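Local coordinates for apical membrane antigen AMA1 (Toxoplasma gondii ME49, PDB 4YIV), which takes part in host-cell invasion as a microneme protein of the moving junction, the ring formed between the membranes of the parasite's apical tip and the target cell, at residues 45-50 against 153-158; 138-143 against 213-218; 262-267 against 336-341. All coordinates share one frame; numbering follows the deposited sequence.

Interactions 1 and 2 lie side by side and touch: Arg156 of the 153-158 loop gives its NE to Phe141 O and its NH1 to Tyr216 OH, both of interaction 2. Interaction 3 is separate, its centre about 26 Å from that of interaction 2 and about 35 Å from that of interaction 1, on the opposite side of the chain's centre. Interaction 1 is a surface contact between a beta hairpin and a loop, bridged by water and edged by lysines. Interactions 2 and 3 are buried: in interaction 2 a helix end and a 3-10 turn meet through alanine, glycine and two aromatic rings without a direct polar bond; interaction 3 hydrogen-bonds a tryptophan to a loop.

Interaction 1 (45-50 against 153-158); sequences KEVDGT and TKYRYP
Lys45 and Tyr155 meet where a beta hairpin, strand 43-47 turning into strand 50-54 through a type I' turn from Val47 to Thr50, lies against the loop that leads into strand 159-162. Lys45 CB sits 3.8 Å from Tyr155 CD2, approaching the ring obliquely. Lys45 CG stands beside the backbone N (chi1 -61°), and further bends at chi2 and chi4 let the chain follow the Lys154 carbonyl, with CG 3.6 Å from Lys154 O. The ammonium is paired with Glu54 of the adjoining hairpin strand. Lys45 NZ lies 4.5 Å from Arg156 NH1, at the edge of the guanidinium and near its plane; Glu54, which also accepts from Arg156 N, would be expected to ease the repulsion between these like charges.

Val47 adds a second apolar contact. Its CG2 packs 3.7 Å from Tyr155 CB and also reaches Thr153 OG1, while CG1 touches Thr153 CG2; the valine side chain crosses both partners at about a right angle. The phenol hydroxyl of Tyr155 is anchored beyond the contact by Ser174 OG and Arg53 O. Thr153 OG1 accepts from Tyr155 N at 3.1 Å, closing an ST turn where the loop faces Val47, and the same oxygen is hydrogen-bonded to Ala145 O.

The backbones are joined through solvent at this surface contact. One water donates to Glu46 O at 2.6 Å and accepts from Lys154 N at 2.9 Å, next to Thr153 CB, which rests 3.8 Å from Glu46 O.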
ATOM      1  N   LYS A  45      -6.689  -9.429 -17.894  1.00 23.91           N
ATOM      2  CA  LYS A  45      -6.713 -10.867 -18.119  1.00 26.18           C
ATOM      3  C   LYS A  45      -8.082 -11.255 -18.607  1.00 27.04           C
ATOM      4  O   LYS A  45      -9.071 -10.623 -18.255  1.00 23.69           O
ATOM      5  CB  LYS A  45      -6.376 -11.640 -16.849  1.00 27.89           C
ATOM      6  CG  LYS A  45      -4.990 -11.348 -16.287  1.00 26.34           C
ATOM      7  CD  LYS A  45      -3.927 -11.962 -17.163  1.00 29.73           C
ATOM      8  CE  LYS A  45      -2.534 -11.578 -16.755  1.00 34.10           C
ATOM      9  NZ  LYS A  45      -2.279 -11.782 -15.337  1.00 28.45           N
ATOM     10  N   GLU A  46      -8.126 -12.292 -19.430  1.00 23.74           N
ATOM     11  CA  GLU A  46      -9.357 -12.773 -20.044  1.00 26.53           C
ATOM     12  C   GLU A  46     -10.109 -13.836 -19.249  1.00 29.28           C
ATOM     13  O   GLU A  46      -9.534 -14.841 -18.823  1.00 26.81           O
ATOM     14  CB  GLU A  46      -8.993 -13.315 -21.433  1.00 28.39           C
ATOM     15  CG  GLU A  46     -10.193 -13.588 -22.295  1.00 36.36           C
ATOM     16  CD  GLU A  46      -9.798 -14.219 -23.608  1.00 43.64           C
ATOM     17  OE1 GLU A  46      -8.819 -13.730 -24.233  1.00 49.35           O
ATOM     18  OE2 GLU A  46     -10.444 -15.220 -23.990  1.00 50.31           O
ATOM     19  N   VAL A  47     -11.391 -13.582 -19.023  1.00 24.44           N
ATOM     20  CA  VAL A  47     -12.331 -14.558 -18.494  1.00 26.04           C
ATOM     21  C   VAL A  47     -13.586 -14.575 -19.357  1.00 30.07           C
ATOM     22  O   VAL A  47     -14.182 -13.518 -19.566  1.00 25.09           O
ATOM     23  CB  VAL A  47     -12.734 -14.219 -17.056  1.00 24.91           C
ATOM     24  CG1 VAL A  47     -13.617 -15.306 -16.451  1.00 28.21           C
ATOM     25  CG2 VAL A  47     -11.478 -13.980 -16.203  1.00 28.92           C
ATOM     26  N   ASP A  48     -14.027 -15.749 -19.819  1.00 28.40           N
ATOM     27  CA  ASP A  48     -15.264 -15.818 -20.636  1.00 28.50           C
ATOM     28  C   ASP A  48     -15.175 -14.899 -21.850  1.00 28.30           C
ATOM     29  O   ASP A  48     -16.159 -14.250 -22.232  1.00 30.01           O
ATOM     30  CB  ASP A  48     -16.489 -15.409 -19.834  1.00 29.71           C
ATOM     31  CG  ASP A  48     -16.694 -16.247 -18.582  1.00 37.94           C
ATOM     32  OD1 ASP A  48     -16.618 -17.488 -18.672  1.00 36.61           O
ATOM     33  OD2 ASP A  48     -16.986 -15.662 -17.516  1.00 37.14           O
ATOM     34  N   GLY A  49     -13.985 -14.806 -22.417  1.00 27.18           N
ATOM     35  CA  GLY A  49     -13.738 -14.074 -23.651  1.00 29.17           C
ATOM     36  C   GLY A  49     -13.650 -12.581 -23.454  1.00 27.97           C
ATOM     37  O   GLY A  49     -13.494 -11.834 -24.411  1.00 27.80           O
ATOM     38  N   THR A  50     -13.749 -12.162 -22.199  1.00 24.26           N
ATOM     39  CA  THR A  50     -13.802 -10.756 -21.826  1.00 23.67           C
ATOM     40  C   THR A  50     -12.564 -10.358 -21.080  1.00 25.62           C
ATOM     41  O   THR A  50     -12.136 -11.069 -20.179  1.00 25.18           O
ATOM     42  CB  THR A  50     -15.021 -10.517 -20.965  1.00 24.81           C
ATOM     43  OG1 THR A  50     -16.175 -10.946 -21.698  1.00 28.41           O
ATOM     44  CG2 THR A  50     -15.145  -9.066 -20.564  1.00 25.78           C
ATOM     45  N   THR A 153      -8.551 -19.810 -15.440  1.00 30.63           N
ATOM     46  CA  THR A 153      -8.072 -18.665 -16.209  1.00 27.36           C
ATOM     47  C   THR A 153      -6.750 -18.186 -15.643  1.00 28.18           C
ATOM     48  O   THR A 153      -6.214 -18.779 -14.689  1.00 30.46           O
ATOM     49  CB  THR A 153      -9.122 -17.500 -16.200  1.00 27.93           C
ATOM     50  OG1 THR A 153      -9.151 -16.877 -14.906  1.00 26.98           O
ATOM     51  CG2 THR A 153     -10.533 -18.021 -16.533  1.00 28.60           C
ATOM     52  N   LYS A 154      -6.217 -17.109 -16.217  1.00 23.74           N
ATOM     53  CA  LYS A 154      -5.047 -16.436 -15.672  1.00 28.03           C
ATOM     54  C   LYS A 154      -5.390 -15.170 -14.856  1.00 28.62           C
ATOM     55  O   LYS A 154      -4.486 -14.409 -14.496  1.00 26.08           O
ATOM     56  CB  LYS A 154      -4.094 -16.073 -16.793  1.00 32.47           C
ATOM     57  CG  LYS A 154      -3.560 -17.314 -17.557  1.00 43.02           C
ATOM     58  CD  LYS A 154      -2.198 -17.055 -18.186  1.00 60.09           C
ATOM     59  CE  LYS A 154      -1.763 -18.208 -19.089  1.00 70.85           C
ATOM     60  NZ  LYS A 154      -0.411 -17.952 -19.679  1.00 72.90           N
ATOM     61  N   TYR A 155      -6.677 -14.967 -14.556  1.00 25.47           N
ATOM     62  CA  TYR A 155      -7.107 -13.810 -13.757  1.00 21.03           C
ATOM     63  C   TYR A 155      -6.923 -14.179 -12.293  1.00 23.49           C
ATOM     64  O   TYR A 155      -7.442 -15.206 -11.854  1.00 24.07           O
ATOM     65  CB  TYR A 155      -8.576 -13.443 -14.006  1.00 24.01           C
ATOM     66  CG  TYR A 155      -8.921 -12.088 -13.400  1.00 23.12           C
ATOM     67  CD1 TYR A 155      -9.147 -11.948 -12.029  1.00 24.70           C
ATOM     68  CD2 TYR A 155      -8.937 -10.946 -14.182  1.00 23.34           C
ATOM     69  CE1 TYR A 155      -9.425 -10.712 -11.470  1.00 26.02           C
ATOM     70  CE2 TYR A 155      -9.209  -9.708 -13.637  1.00 23.19           C
ATOM     71  CZ  TYR A 155      -9.435  -9.600 -12.262  1.00 23.51           C
ATOM     72  OH  TYR A 155      -9.685  -8.391 -11.660  1.00 22.70           O
ATOM     73  N   ARG A 156      -6.207 -13.353 -11.543  1.00 23.00           N
ATOM     74  CA  ARG A 156      -6.034 -13.585 -10.118  1.00 22.16           C
ATOM     75  C   ARG A 156      -6.649 -12.445  -9.289  1.00 21.60           C
ATOM     76  O   ARG A 156      -6.398 -11.257  -9.544  1.00 23.59           O
ATOM     77  CB  ARG A 156      -4.544 -13.741  -9.792  1.00 22.69           C
ATOM     78  CG  ARG A 156      -3.908 -14.909 -10.448  1.00 23.38           C
ATOM     79  CD  ARG A 156      -2.426 -14.881 -10.187  1.00 24.08           C
ATOM     80  NE  ARG A 156      -1.766 -16.099 -10.634  1.00 28.14           N
ATOM     81  CZ  ARG A 156      -1.339 -16.333 -11.875  1.00 33.47           C
ATOM     82  NH1 ARG A 156      -1.497 -15.425 -12.848  1.00 29.64           N
ATOM     83  NH2 ARG A 156      -0.745 -17.489 -12.136  1.00 32.75           N
ATOM     84  N   TYR A 157      -7.476 -12.812  -8.314  1.00 21.89           N
ATOM     85  CA  TYR A 157      -8.132 -11.837  -7.456  1.00 21.53           C
ATOM     86  C   TYR A 157      -7.165 -11.219  -6.465  1.00 22.36           C
ATOM     87  O   TYR A 157      -6.220 -11.900  -6.013  1.00 22.59           O
ATOM     88  CB  TYR A 157      -9.263 -12.493  -6.667  1.00 24.15           C
ATOM     89  CG  TYR A 157     -10.278 -13.188  -7.506  1.00 26.53           C
ATOM     90  CD1 TYR A 157     -11.209 -12.472  -8.272  1.00 26.07           C
ATOM     91  CD2 TYR A 157     -10.329 -14.565  -7.518  1.00 26.90           C
ATOM     92  CE1 TYR A 157     -12.150 -13.149  -9.040  1.00 31.12           C
ATOM     93  CE2 TYR A 157     -11.254 -15.239  -8.258  1.00 32.81           C
ATOM     94  CZ  TYR A 157     -12.169 -14.538  -9.019  1.00 32.38           C
ATOM     95  OH  TYR A 157     -13.094 -15.259  -9.760  1.00 36.92           O
ATOM     96  N   PRO A 158      -7.413  -9.949  -6.088  1.00 19.85           N
ATOM     97  CA  PRO A 158      -6.641  -9.338  -5.008  1.00 19.11           C
ATOM     98  C   PRO A 158      -7.045  -9.917  -3.644  1.00 18.49           C
ATOM     99  O   PRO A 158      -8.032 -10.671  -3.529  1.00 20.09           O
ATOM    100  CB  PRO A 158      -6.966  -7.850  -5.152  1.00 18.32           C
ATOM    101  CG  PRO A 158      -8.388  -7.845  -5.669  1.00 20.64           C
ATOM    102  CD  PRO A 158      -8.447  -9.027  -6.616  1.00 22.17           C
TER
HETATM  103  O   HOH W   1      -7.138 -15.759 -18.566  1.00 31.42           O

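Interaction 2 (138-143 against 213-218)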
ATOM      1  N   GLU A 138       0.640 -15.558  -1.271  1.00 20.82           N
ATOM      2  CA  GLU A 138       0.913 -16.742  -2.078  1.00 18.58           C
ATOM      3  C   GLU A 138      -0.359 -17.523  -2.348  1.00 21.94           C
ATOM      4  O   GLU A 138      -0.573 -18.025  -3.451  1.00 22.09           O
ATOM      5  CB  GLU A 138       1.970 -17.606  -1.374  1.00 23.55           C
ATOM      6  CG  GLU A 138       2.419 -18.831  -2.158  1.00 30.17           C
ATOM      7  CD  GLU A 138       3.534 -19.602  -1.443  1.00 29.76           C
ATOM      8  OE1 GLU A 138       3.964 -20.628  -1.998  1.00 33.88           O
ATOM      9  OE2 GLU A 138       3.958 -19.188  -0.328  1.00 32.30           O
ATOM     10  N   PHE A 139      -1.216 -17.608  -1.335  1.00 20.83           N
ATOM     11  CA  PHE A 139      -2.519 -18.223  -1.476  1.00 22.58           C
ATOM     12  C   PHE A 139      -3.342 -17.532  -2.564  1.00 24.79           C
ATOM     13  O   PHE A 139      -3.988 -18.187  -3.389  1.00 24.52           O
ATOM     14  CB  PHE A 139      -3.266 -18.174  -0.154  1.00 22.51           C
ATOM     15  CG  PHE A 139      -4.632 -18.770  -0.220  1.00 28.35           C
ATOM     16  CD1 PHE A 139      -4.799 -20.101  -0.553  1.00 29.13           C
ATOM     17  CD2 PHE A 139      -5.755 -17.993   0.064  1.00 27.92           C
ATOM     18  CE1 PHE A 139      -6.077 -20.659  -0.625  1.00 33.58           C
ATOM     19  CE2 PHE A 139      -7.041 -18.534  -0.009  1.00 28.47           C
ATOM     20  CZ  PHE A 139      -7.206 -19.856  -0.341  1.00 30.21           C
ATOM     21  N   ALA A 140      -3.300 -16.208  -2.572  1.00 21.08           N
ATOM     22  CA  ALA A 140      -3.989 -15.441  -3.623  1.00 23.23           C
ATOM     23  C   ALA A 140      -3.329 -15.700  -4.995  1.00 22.99           C
ATOM     24  O   ALA A 140      -4.019 -15.881  -6.016  1.00 22.39           O
ATOM     25  CB  ALA A 140      -3.968 -13.958  -3.282  1.00 20.99           C
ATOM     26  N   PHE A 141      -2.009 -15.757  -5.023  1.00 21.46           N
ATOM     27  CA  PHE A 141      -1.323 -15.989  -6.302  1.00 23.25           C
ATOM     28  C   PHE A 141      -1.674 -17.368  -6.881  1.00 27.00           C
ATOM     29  O   PHE A 141      -1.770 -17.531  -8.106  1.00 25.91           O
ATOM     30  CB  PHE A 141       0.188 -15.859  -6.169  1.00 23.37           C
ATOM     31  CG  PHE A 141       0.899 -15.989  -7.480  1.00 23.38           C
ATOM     32  CD1 PHE A 141       0.833 -14.969  -8.431  1.00 23.51           C
ATOM     33  CD2 PHE A 141       1.590 -17.161  -7.798  1.00 26.76           C
ATOM     34  CE1 PHE A 141       1.474 -15.104  -9.666  1.00 27.18           C
ATOM     35  CE2 PHE A 141       2.227 -17.305  -9.034  1.00 29.83           C
ATOM     36  CZ  PHE A 141       2.170 -16.281  -9.968  1.00 24.71           C
ATOM     37  N   LYS A 142      -1.922 -18.344  -6.001  1.00 26.01           N
ATOM     38  CA  LYS A 142      -2.263 -19.690  -6.440  1.00 27.70           C
ATOM     39  C   LYS A 142      -3.761 -19.927  -6.619  1.00 32.75           C
ATOM     40  O   LYS A 142      -4.176 -21.042  -6.890  1.00 34.30           O
ATOM     41  CB  LYS A 142      -1.660 -20.697  -5.444  1.00 29.50           C
ATOM     42  CG  LYS A 142      -0.148 -20.668  -5.516  1.00 32.97           C
ATOM     43  CD  LYS A 142       0.538 -21.606  -4.516  1.00 31.04           C
ATOM     44  CE  LYS A 142       2.045 -21.505  -4.706  1.00 34.61           C
ATOM     45  NZ  LYS A 142       2.815 -22.422  -3.834  1.00 36.99           N
ATOM     46  N   THR A 143      -4.552 -18.865  -6.508  1.00 28.37           N
ATOM     47  CA  THR A 143      -6.007 -18.908  -6.679  1.00 35.09           C
ATOM     48  C   THR A 143      -6.369 -18.126  -7.966  1.00 32.40           C
ATOM     49  O   THR A 143      -6.089 -16.934  -8.075  1.00 35.21           O
ATOM     50  CB  THR A 143      -6.756 -18.290  -5.439  1.00 31.92           C
ATOM     51  OG1 THR A 143      -6.442 -19.020  -4.233  1.00 28.85           O
ATOM     52  CG2 THR A 143      -8.254 -18.312  -5.619  1.00 32.84           C
ATOM     53  N   GLY A 213      -3.681  -6.222  -1.106  1.00 17.97           N
ATOM     54  CA  GLY A 213      -2.683  -6.450  -2.140  1.00 19.87           C
ATOM     55  C   GLY A 213      -3.228  -7.112  -3.385  1.00 17.12           C
ATOM     56  O   GLY A 213      -4.220  -7.843  -3.335  1.00 18.35           O
ATOM     57  N   SER A 214      -2.519  -6.946  -4.497  1.00 18.56           N
ATOM     58  CA  SER A 214      -2.799  -7.769  -5.659  1.00 17.11           C
ATOM     59  C   SER A 214      -2.285  -9.185  -5.390  1.00 20.06           C
ATOM     60  O   SER A 214      -1.422  -9.402  -4.519  1.00 19.56           O
ATOM     61  CB  SER A 214      -2.155  -7.198  -6.928  1.00 18.47           C
ATOM     62  OG  SER A 214      -0.889  -7.734  -7.173  1.00 20.81           O
ATOM     63  N   ALA A 215      -2.788 -10.154  -6.146  1.00 17.22           N
ATOM     64  CA  ALA A 215      -2.294 -11.525  -6.018  1.00 19.21           C
ATOM     65  C   ALA A 215      -0.836 -11.625  -6.357  1.00 20.69           C
ATOM     66  O   ALA A 215      -0.177 -12.591  -5.929  1.00 20.86           O
ATOM     67  CB  ALA A 215      -3.069 -12.479  -6.889  1.00 20.00           C
ATOM     68  N   TYR A 216      -0.315 -10.661  -7.110  1.00 19.31           N
ATOM     69  CA  TYR A 216       1.055 -10.774  -7.592  1.00 20.19           C
ATOM     70  C   TYR A 216       2.103 -10.427  -6.515  1.00 22.31           C
ATOM     71  O   TYR A 216       3.316 -10.648  -6.712  1.00 22.13           O
ATOM     72  CB  TYR A 216       1.235  -9.928  -8.874  1.00 18.05           C
ATOM     73  CG  TYR A 216       0.338 -10.514  -9.940  1.00 22.56           C
ATOM     74  CD1 TYR A 216       0.791 -11.563 -10.737  1.00 26.31           C
ATOM     75  CD2 TYR A 216      -1.001 -10.126 -10.053  1.00 22.46           C
ATOM     76  CE1 TYR A 216      -0.035 -12.185 -11.652  1.00 22.60           C
ATOM     77  CE2 TYR A 216      -1.842 -10.751 -10.964  1.00 21.55           C
ATOM     78  CZ  TYR A 216      -1.344 -11.782 -11.768  1.00 20.92           C
ATOM     79  OH  TYR A 216      -2.143 -12.442 -12.688  1.00 23.48           O
ATOM     80  N   VAL A 217       1.653  -9.910  -5.376  1.00 20.05           N
ATOM     81  CA  VAL A 217       2.513  -9.864  -4.180  1.00 18.42           C
ATOM     82  C   VAL A 217       3.001 -11.303  -3.866  1.00 22.45           C
ATOM     83  O   VAL A 217       4.046 -11.520  -3.256  1.00 22.02           O
ATOM     84  CB  VAL A 217       1.781  -9.283  -2.980  1.00 19.55           C
ATOM     85  CG1 VAL A 217       2.663  -9.296  -1.717  1.00 21.40           C
ATOM     86  CG2 VAL A 217       1.317  -7.826  -3.258  1.00 19.46           C
ATOM     87  N   GLY A 218       2.185 -12.273  -4.237  1.00 19.22           N
ATOM     88  CA  GLY A 218       2.441 -13.656  -3.923  1.00 21.50           C
ATOM     89  C   GLY A 218       3.294 -14.425  -4.906  1.00 23.19           C
ATOM     90  O   GLY A 218       3.590 -15.586  -4.652  1.00 22.51           O
TER
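Glu138 and Gly218 bring their CA atoms to 3.9 Å and Phe141 and Ala215 theirs to 4.6 Å, so the last turn of helix 132-141 lies almost directly on the 3-10 turn 215-218. Gly218 CA lies 3.7 Å from Glu138 N, with no side chain between the two backbones. Phe141 CB fits between the two ends of the turn, 3.3 Å from Ala215 O and 3.6 Å from Gly218 C. Phe141 CG is anti to the backbone N (chi1 -176°), and the Ala215 carbonyl oxygen lies at the ring edge. Phe141 CE1 is 3.8 Å from Tyr216 CD1, the planes turned 78° apart in an oblique aromatic pair.

This contact packs the helix end on the loop that follows strand 210-213, part of one of two five-stranded antiparallel sheets in the AMA1 ectodomain, a PAN-clan protein. Ala140 CB meets Ala215 CB at 4.0 Å while also facing Phe159 and Ile170 of that sheet. Ser214 OG accepts from Tyr216 N in an ST turn that starts the 3-10 segment. Arg156 forms a cation-pi contact with Phe141, and the Tyr216 hydroxyl is hydrogen-bonded to Glu54 OE2.

Interaction 3 (262-267 against 336-341); sequences SKAQCW and GSLSEE
Gly336 O receives the indole N-H of Trp267, with Trp267 NE1 at 2.8 Å and an N-H...O angle of 162°. The oxygen lies close to the indole plane, while the donor stands well above the plane of the carbonyl. A weak bond from Lys202 NZ reaches the same oxygen. The buried indole nitrogen is thus satisfied by a loop carbonyl.

The loop then climbs over one face of the indole. Leu338 N stands 3.2 Å above the ring plane, offset toward the rim, and Leu338 CB lies 3.8 Å from the centroid of the six-membered ring, 13° off its normal, a CH-pi contact over the face. Leu338 has its CG anti to the backbone N (chi1 176°), and its two methyls reach past the indole to the helix: CD1 is 3.7 Å from Ala264 CA and touches Trp267 CB, and CD2 is 3.9 Å from Ala264 CB. The Leu338 and Trp267 side chains cross at about a right angle. Farther out, a water accepts from Lys263 NZ at 3.0 Å and donates weakly to Glu340 OE1, linking opposite charges that do not touch.

Ser262 caps the helix N-terminus, its OG accepting from Gln265 N. Helix 263-272 is tied by the Cys266-Cys313 disulfide to strand 311-316 of a five-stranded antiparallel sheet. Tyr332 of strand 329-333 in that sheet meets both Trp267 and Leu338, and His208 meets the indole edge-to-face. The 336-341 loop follows strand 329-333 and packs on the N-terminal part of helix 263-272.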
ATOM      1  N   SER A 262      -1.954  16.194  12.955  1.00 35.26           N
ATOM      2  CA  SER A 262      -1.258  15.008  13.491  1.00 33.80           C
ATOM      3  C   SER A 262      -0.394  14.361  12.427  1.00 32.21           C
ATOM      4  O   SER A 262      -0.589  14.579  11.220  1.00 28.74           O
ATOM      5  CB  SER A 262      -2.242  13.964  14.010  1.00 33.64           C
ATOM      6  OG  SER A 262      -2.906  13.329  12.925  1.00 35.76           O
ATOM      7  N   LYS A 263       0.578  13.570  12.849  1.00 28.25           N
ATOM      8  CA  LYS A 263       1.378  12.872  11.857  1.00 33.76           C
ATOM      9  C   LYS A 263       0.519  11.816  11.119  1.00 27.48           C
ATOM     10  O   LYS A 263       0.773  11.483   9.957  1.00 25.71           O
ATOM     11  CB  LYS A 263       2.627  12.264  12.505  1.00 33.40           C
ATOM     12  CG  LYS A 263       2.382  11.351  13.648  1.00 41.45           C
ATOM     13  CD  LYS A 263       3.711  11.046  14.378  1.00 48.24           C
ATOM     14  CE  LYS A 263       3.587   9.785  15.253  1.00 68.57           C
ATOM     15  NZ  LYS A 263       4.887   9.290  15.821  1.00 74.07           N
ATOM     16  N   ALA A 264      -0.526  11.313  11.749  1.00 28.54           N
ATOM     17  CA  ALA A 264      -1.327  10.287  11.087  1.00 30.15           C
ATOM     18  C   ALA A 264      -2.094  10.888   9.901  1.00 29.30           C
ATOM     19  O   ALA A 264      -2.322  10.192   8.911  1.00 24.91           O
ATOM     20  CB  ALA A 264      -2.283   9.620  12.062  1.00 26.84           C
ATOM     21  N   GLN A 265      -2.456  12.171   9.986  1.00 25.56           N
ATOM     22  CA  GLN A 265      -3.110  12.853   8.858  1.00 23.40           C
ATOM     23  C   GLN A 265      -2.186  12.930   7.672  1.00 23.86           C
ATOM     24  O   GLN A 265      -2.623  12.795   6.543  1.00 24.00           O
ATOM     25  CB  GLN A 265      -3.577  14.266   9.239  1.00 30.12           C
ATOM     26  CG  GLN A 265      -4.758  14.259  10.190  1.00 38.89           C
ATOM     27  CD  GLN A 265      -5.255  15.661  10.530  1.00 47.84           C
ATOM     28  OE1 GLN A 265      -4.585  16.663  10.249  1.00 45.67           O
ATOM     29  NE2 GLN A 265      -6.444  15.731  11.133  1.00 46.02           N
ATOM     30  N   CYS A 266      -0.915  13.105   7.931  1.00 26.83           N
ATOM     31  CA  CYS A 266       0.063  13.143   6.875  1.00 25.17           C
ATOM     32  C   CYS A 266       0.165  11.778   6.204  1.00 24.11           C
ATOM     33  O   CYS A 266       0.167  11.686   5.016  1.00 22.69           O
ATOM     34  CB  CYS A 266       1.420  13.570   7.402  1.00 25.73           C
ATOM     35  SG  CYS A 266       2.677  13.856   6.166  1.00 28.47           S
ATOM     36  N   TRP A 267       0.225  10.730   7.009  1.00 23.77           N
ATOM     37  CA  TRP A 267       0.324   9.371   6.515  1.00 24.29           C
ATOM     38  C   TRP A 267      -0.871   9.083   5.619  1.00 24.75           C
ATOM     39  O   TRP A 267      -0.717   8.531   4.524  1.00 21.33           O
ATOM     40  CB  TRP A 267       0.415   8.391   7.692  1.00 21.28           C
ATOM     41  CG  TRP A 267       0.201   6.956   7.293  1.00 21.92           C
ATOM     42  CD1 TRP A 267       1.084   6.147   6.613  1.00 19.41           C
ATOM     43  CD2 TRP A 267      -0.943   6.137   7.576  1.00 20.63           C
ATOM     44  NE1 TRP A 267       0.542   4.905   6.441  1.00 17.83           N
ATOM     45  CE2 TRP A 267      -0.689   4.861   7.023  1.00 19.66           C
ATOM     46  CE3 TRP A 267      -2.146   6.350   8.238  1.00 22.52           C
ATOM     47  CZ2 TRP A 267      -1.599   3.813   7.110  1.00 21.31           C
ATOM     48  CZ3 TRP A 267      -3.046   5.301   8.327  1.00 23.34           C
ATOM     49  CH2 TRP A 267      -2.770   4.057   7.756  1.00 22.35           C
ATOM     50  N   GLY A 336       2.904   2.116   2.761  1.00 20.35           N
ATOM     51  CA  GLY A 336       3.260   1.652   4.087  1.00 19.91           C
ATOM     52  C   GLY A 336       2.290   1.942   5.215  1.00 21.64           C
ATOM     53  O   GLY A 336       1.242   2.566   5.032  1.00 18.01           O
ATOM     54  N   SER A 337       2.706   1.530   6.418  1.00 19.02           N
ATOM     55  CA  SER A 337       1.875   1.581   7.614  1.00 22.30           C
ATOM     56  C   SER A 337       2.145   2.877   8.362  1.00 22.73           C
ATOM     57  O   SER A 337       3.148   3.543   8.125  1.00 20.57           O
ATOM     58  CB  SER A 337       2.160   0.388   8.550  1.00 23.05           C
ATOM     59  OG  SER A 337       3.491   0.475   9.037  1.00 24.47           O
ATOM     60  N   LEU A 338       1.244   3.231   9.275  1.00 23.03           N
ATOM     61  CA  LEU A 338       1.448   4.379  10.144  1.00 21.10           C
ATOM     62  C   LEU A 338       2.580   4.101  11.105  1.00 24.36           C
ATOM     63  O   LEU A 338       3.447   4.960  11.338  1.00 24.85           O
ATOM     64  CB  LEU A 338       0.156   4.701  10.909  1.00 22.14           C
ATOM     65  CG  LEU A 338       0.185   5.820  11.939  1.00 24.42           C
ATOM     66  CD1 LEU A 338       0.620   7.125  11.357  1.00 24.83           C
ATOM     67  CD2 LEU A 338      -1.187   5.942  12.511  1.00 26.58           C
ATOM     68  N   SER A 339       2.583   2.891  11.658  1.00 25.11           N
ATOM     69  CA  SER A 339       3.616   2.518  12.617  1.00 29.29           C
ATOM     70  C   SER A 339       4.987   2.379  11.960  1.00 28.23           C
ATOM     71  O   SER A 339       5.102   1.908  10.818  1.00 25.12           O
ATOM     72  CB  SER A 339       3.267   1.197  13.321  1.00 28.41           C
ATOM     73  OG  SER A 339       4.262   0.950  14.309  1.00 32.39           O
ATOM     74  N   GLU A 340       6.022   2.821  12.668  1.00 24.67           N
ATOM     75  CA  GLU A 340       7.400   2.555  12.268  1.00 28.40           C
ATOM     76  C   GLU A 340       7.880   1.165  12.753  1.00 30.84           C
ATOM     77  O   GLU A 340       8.943   0.688  12.368  1.00 30.98           O
ATOM     78  CB  GLU A 340       8.343   3.675  12.763  1.00 36.27           C
ATOM     79  CG  GLU A 340       8.805   3.605  14.197  1.00 41.59           C
ATOM     80  CD  GLU A 340       7.813   4.178  15.179  1.00 49.47           C
ATOM     81  OE1 GLU A 340       6.610   4.266  14.837  1.00 39.94           O
ATOM     82  OE2 GLU A 340       8.248   4.553  16.295  1.00 61.03           O
ATOM     83  N   GLU A 341       7.072   0.487  13.544  1.00 28.71           N
ATOM     84  CA  GLU A 341       7.497  -0.766  14.155  1.00 31.51           C
ATOM     85  C   GLU A 341       7.203  -1.956  13.265  1.00 32.68           C
ATOM     86  O   GLU A 341       6.106  -2.107  12.741  1.00 30.68           O
ATOM     87  CB  GLU A 341       6.800  -0.963  15.506  1.00 34.57           C
ATOM     88  CG  GLU A 341       6.828   0.270  16.422  1.00 42.58           C
ATOM     89  CD  GLU A 341       7.858   0.202  17.573  1.00 62.91           C
ATOM     90  OE1 GLU A 341       7.763  -0.716  18.430  1.00 72.23           O
ATOM     91  OE2 GLU A 341       8.746   1.093  17.644  1.00 62.51           O
TER
HETATM   92  O   HOH W   2       6.235   7.185  14.101  1.00 40.63           O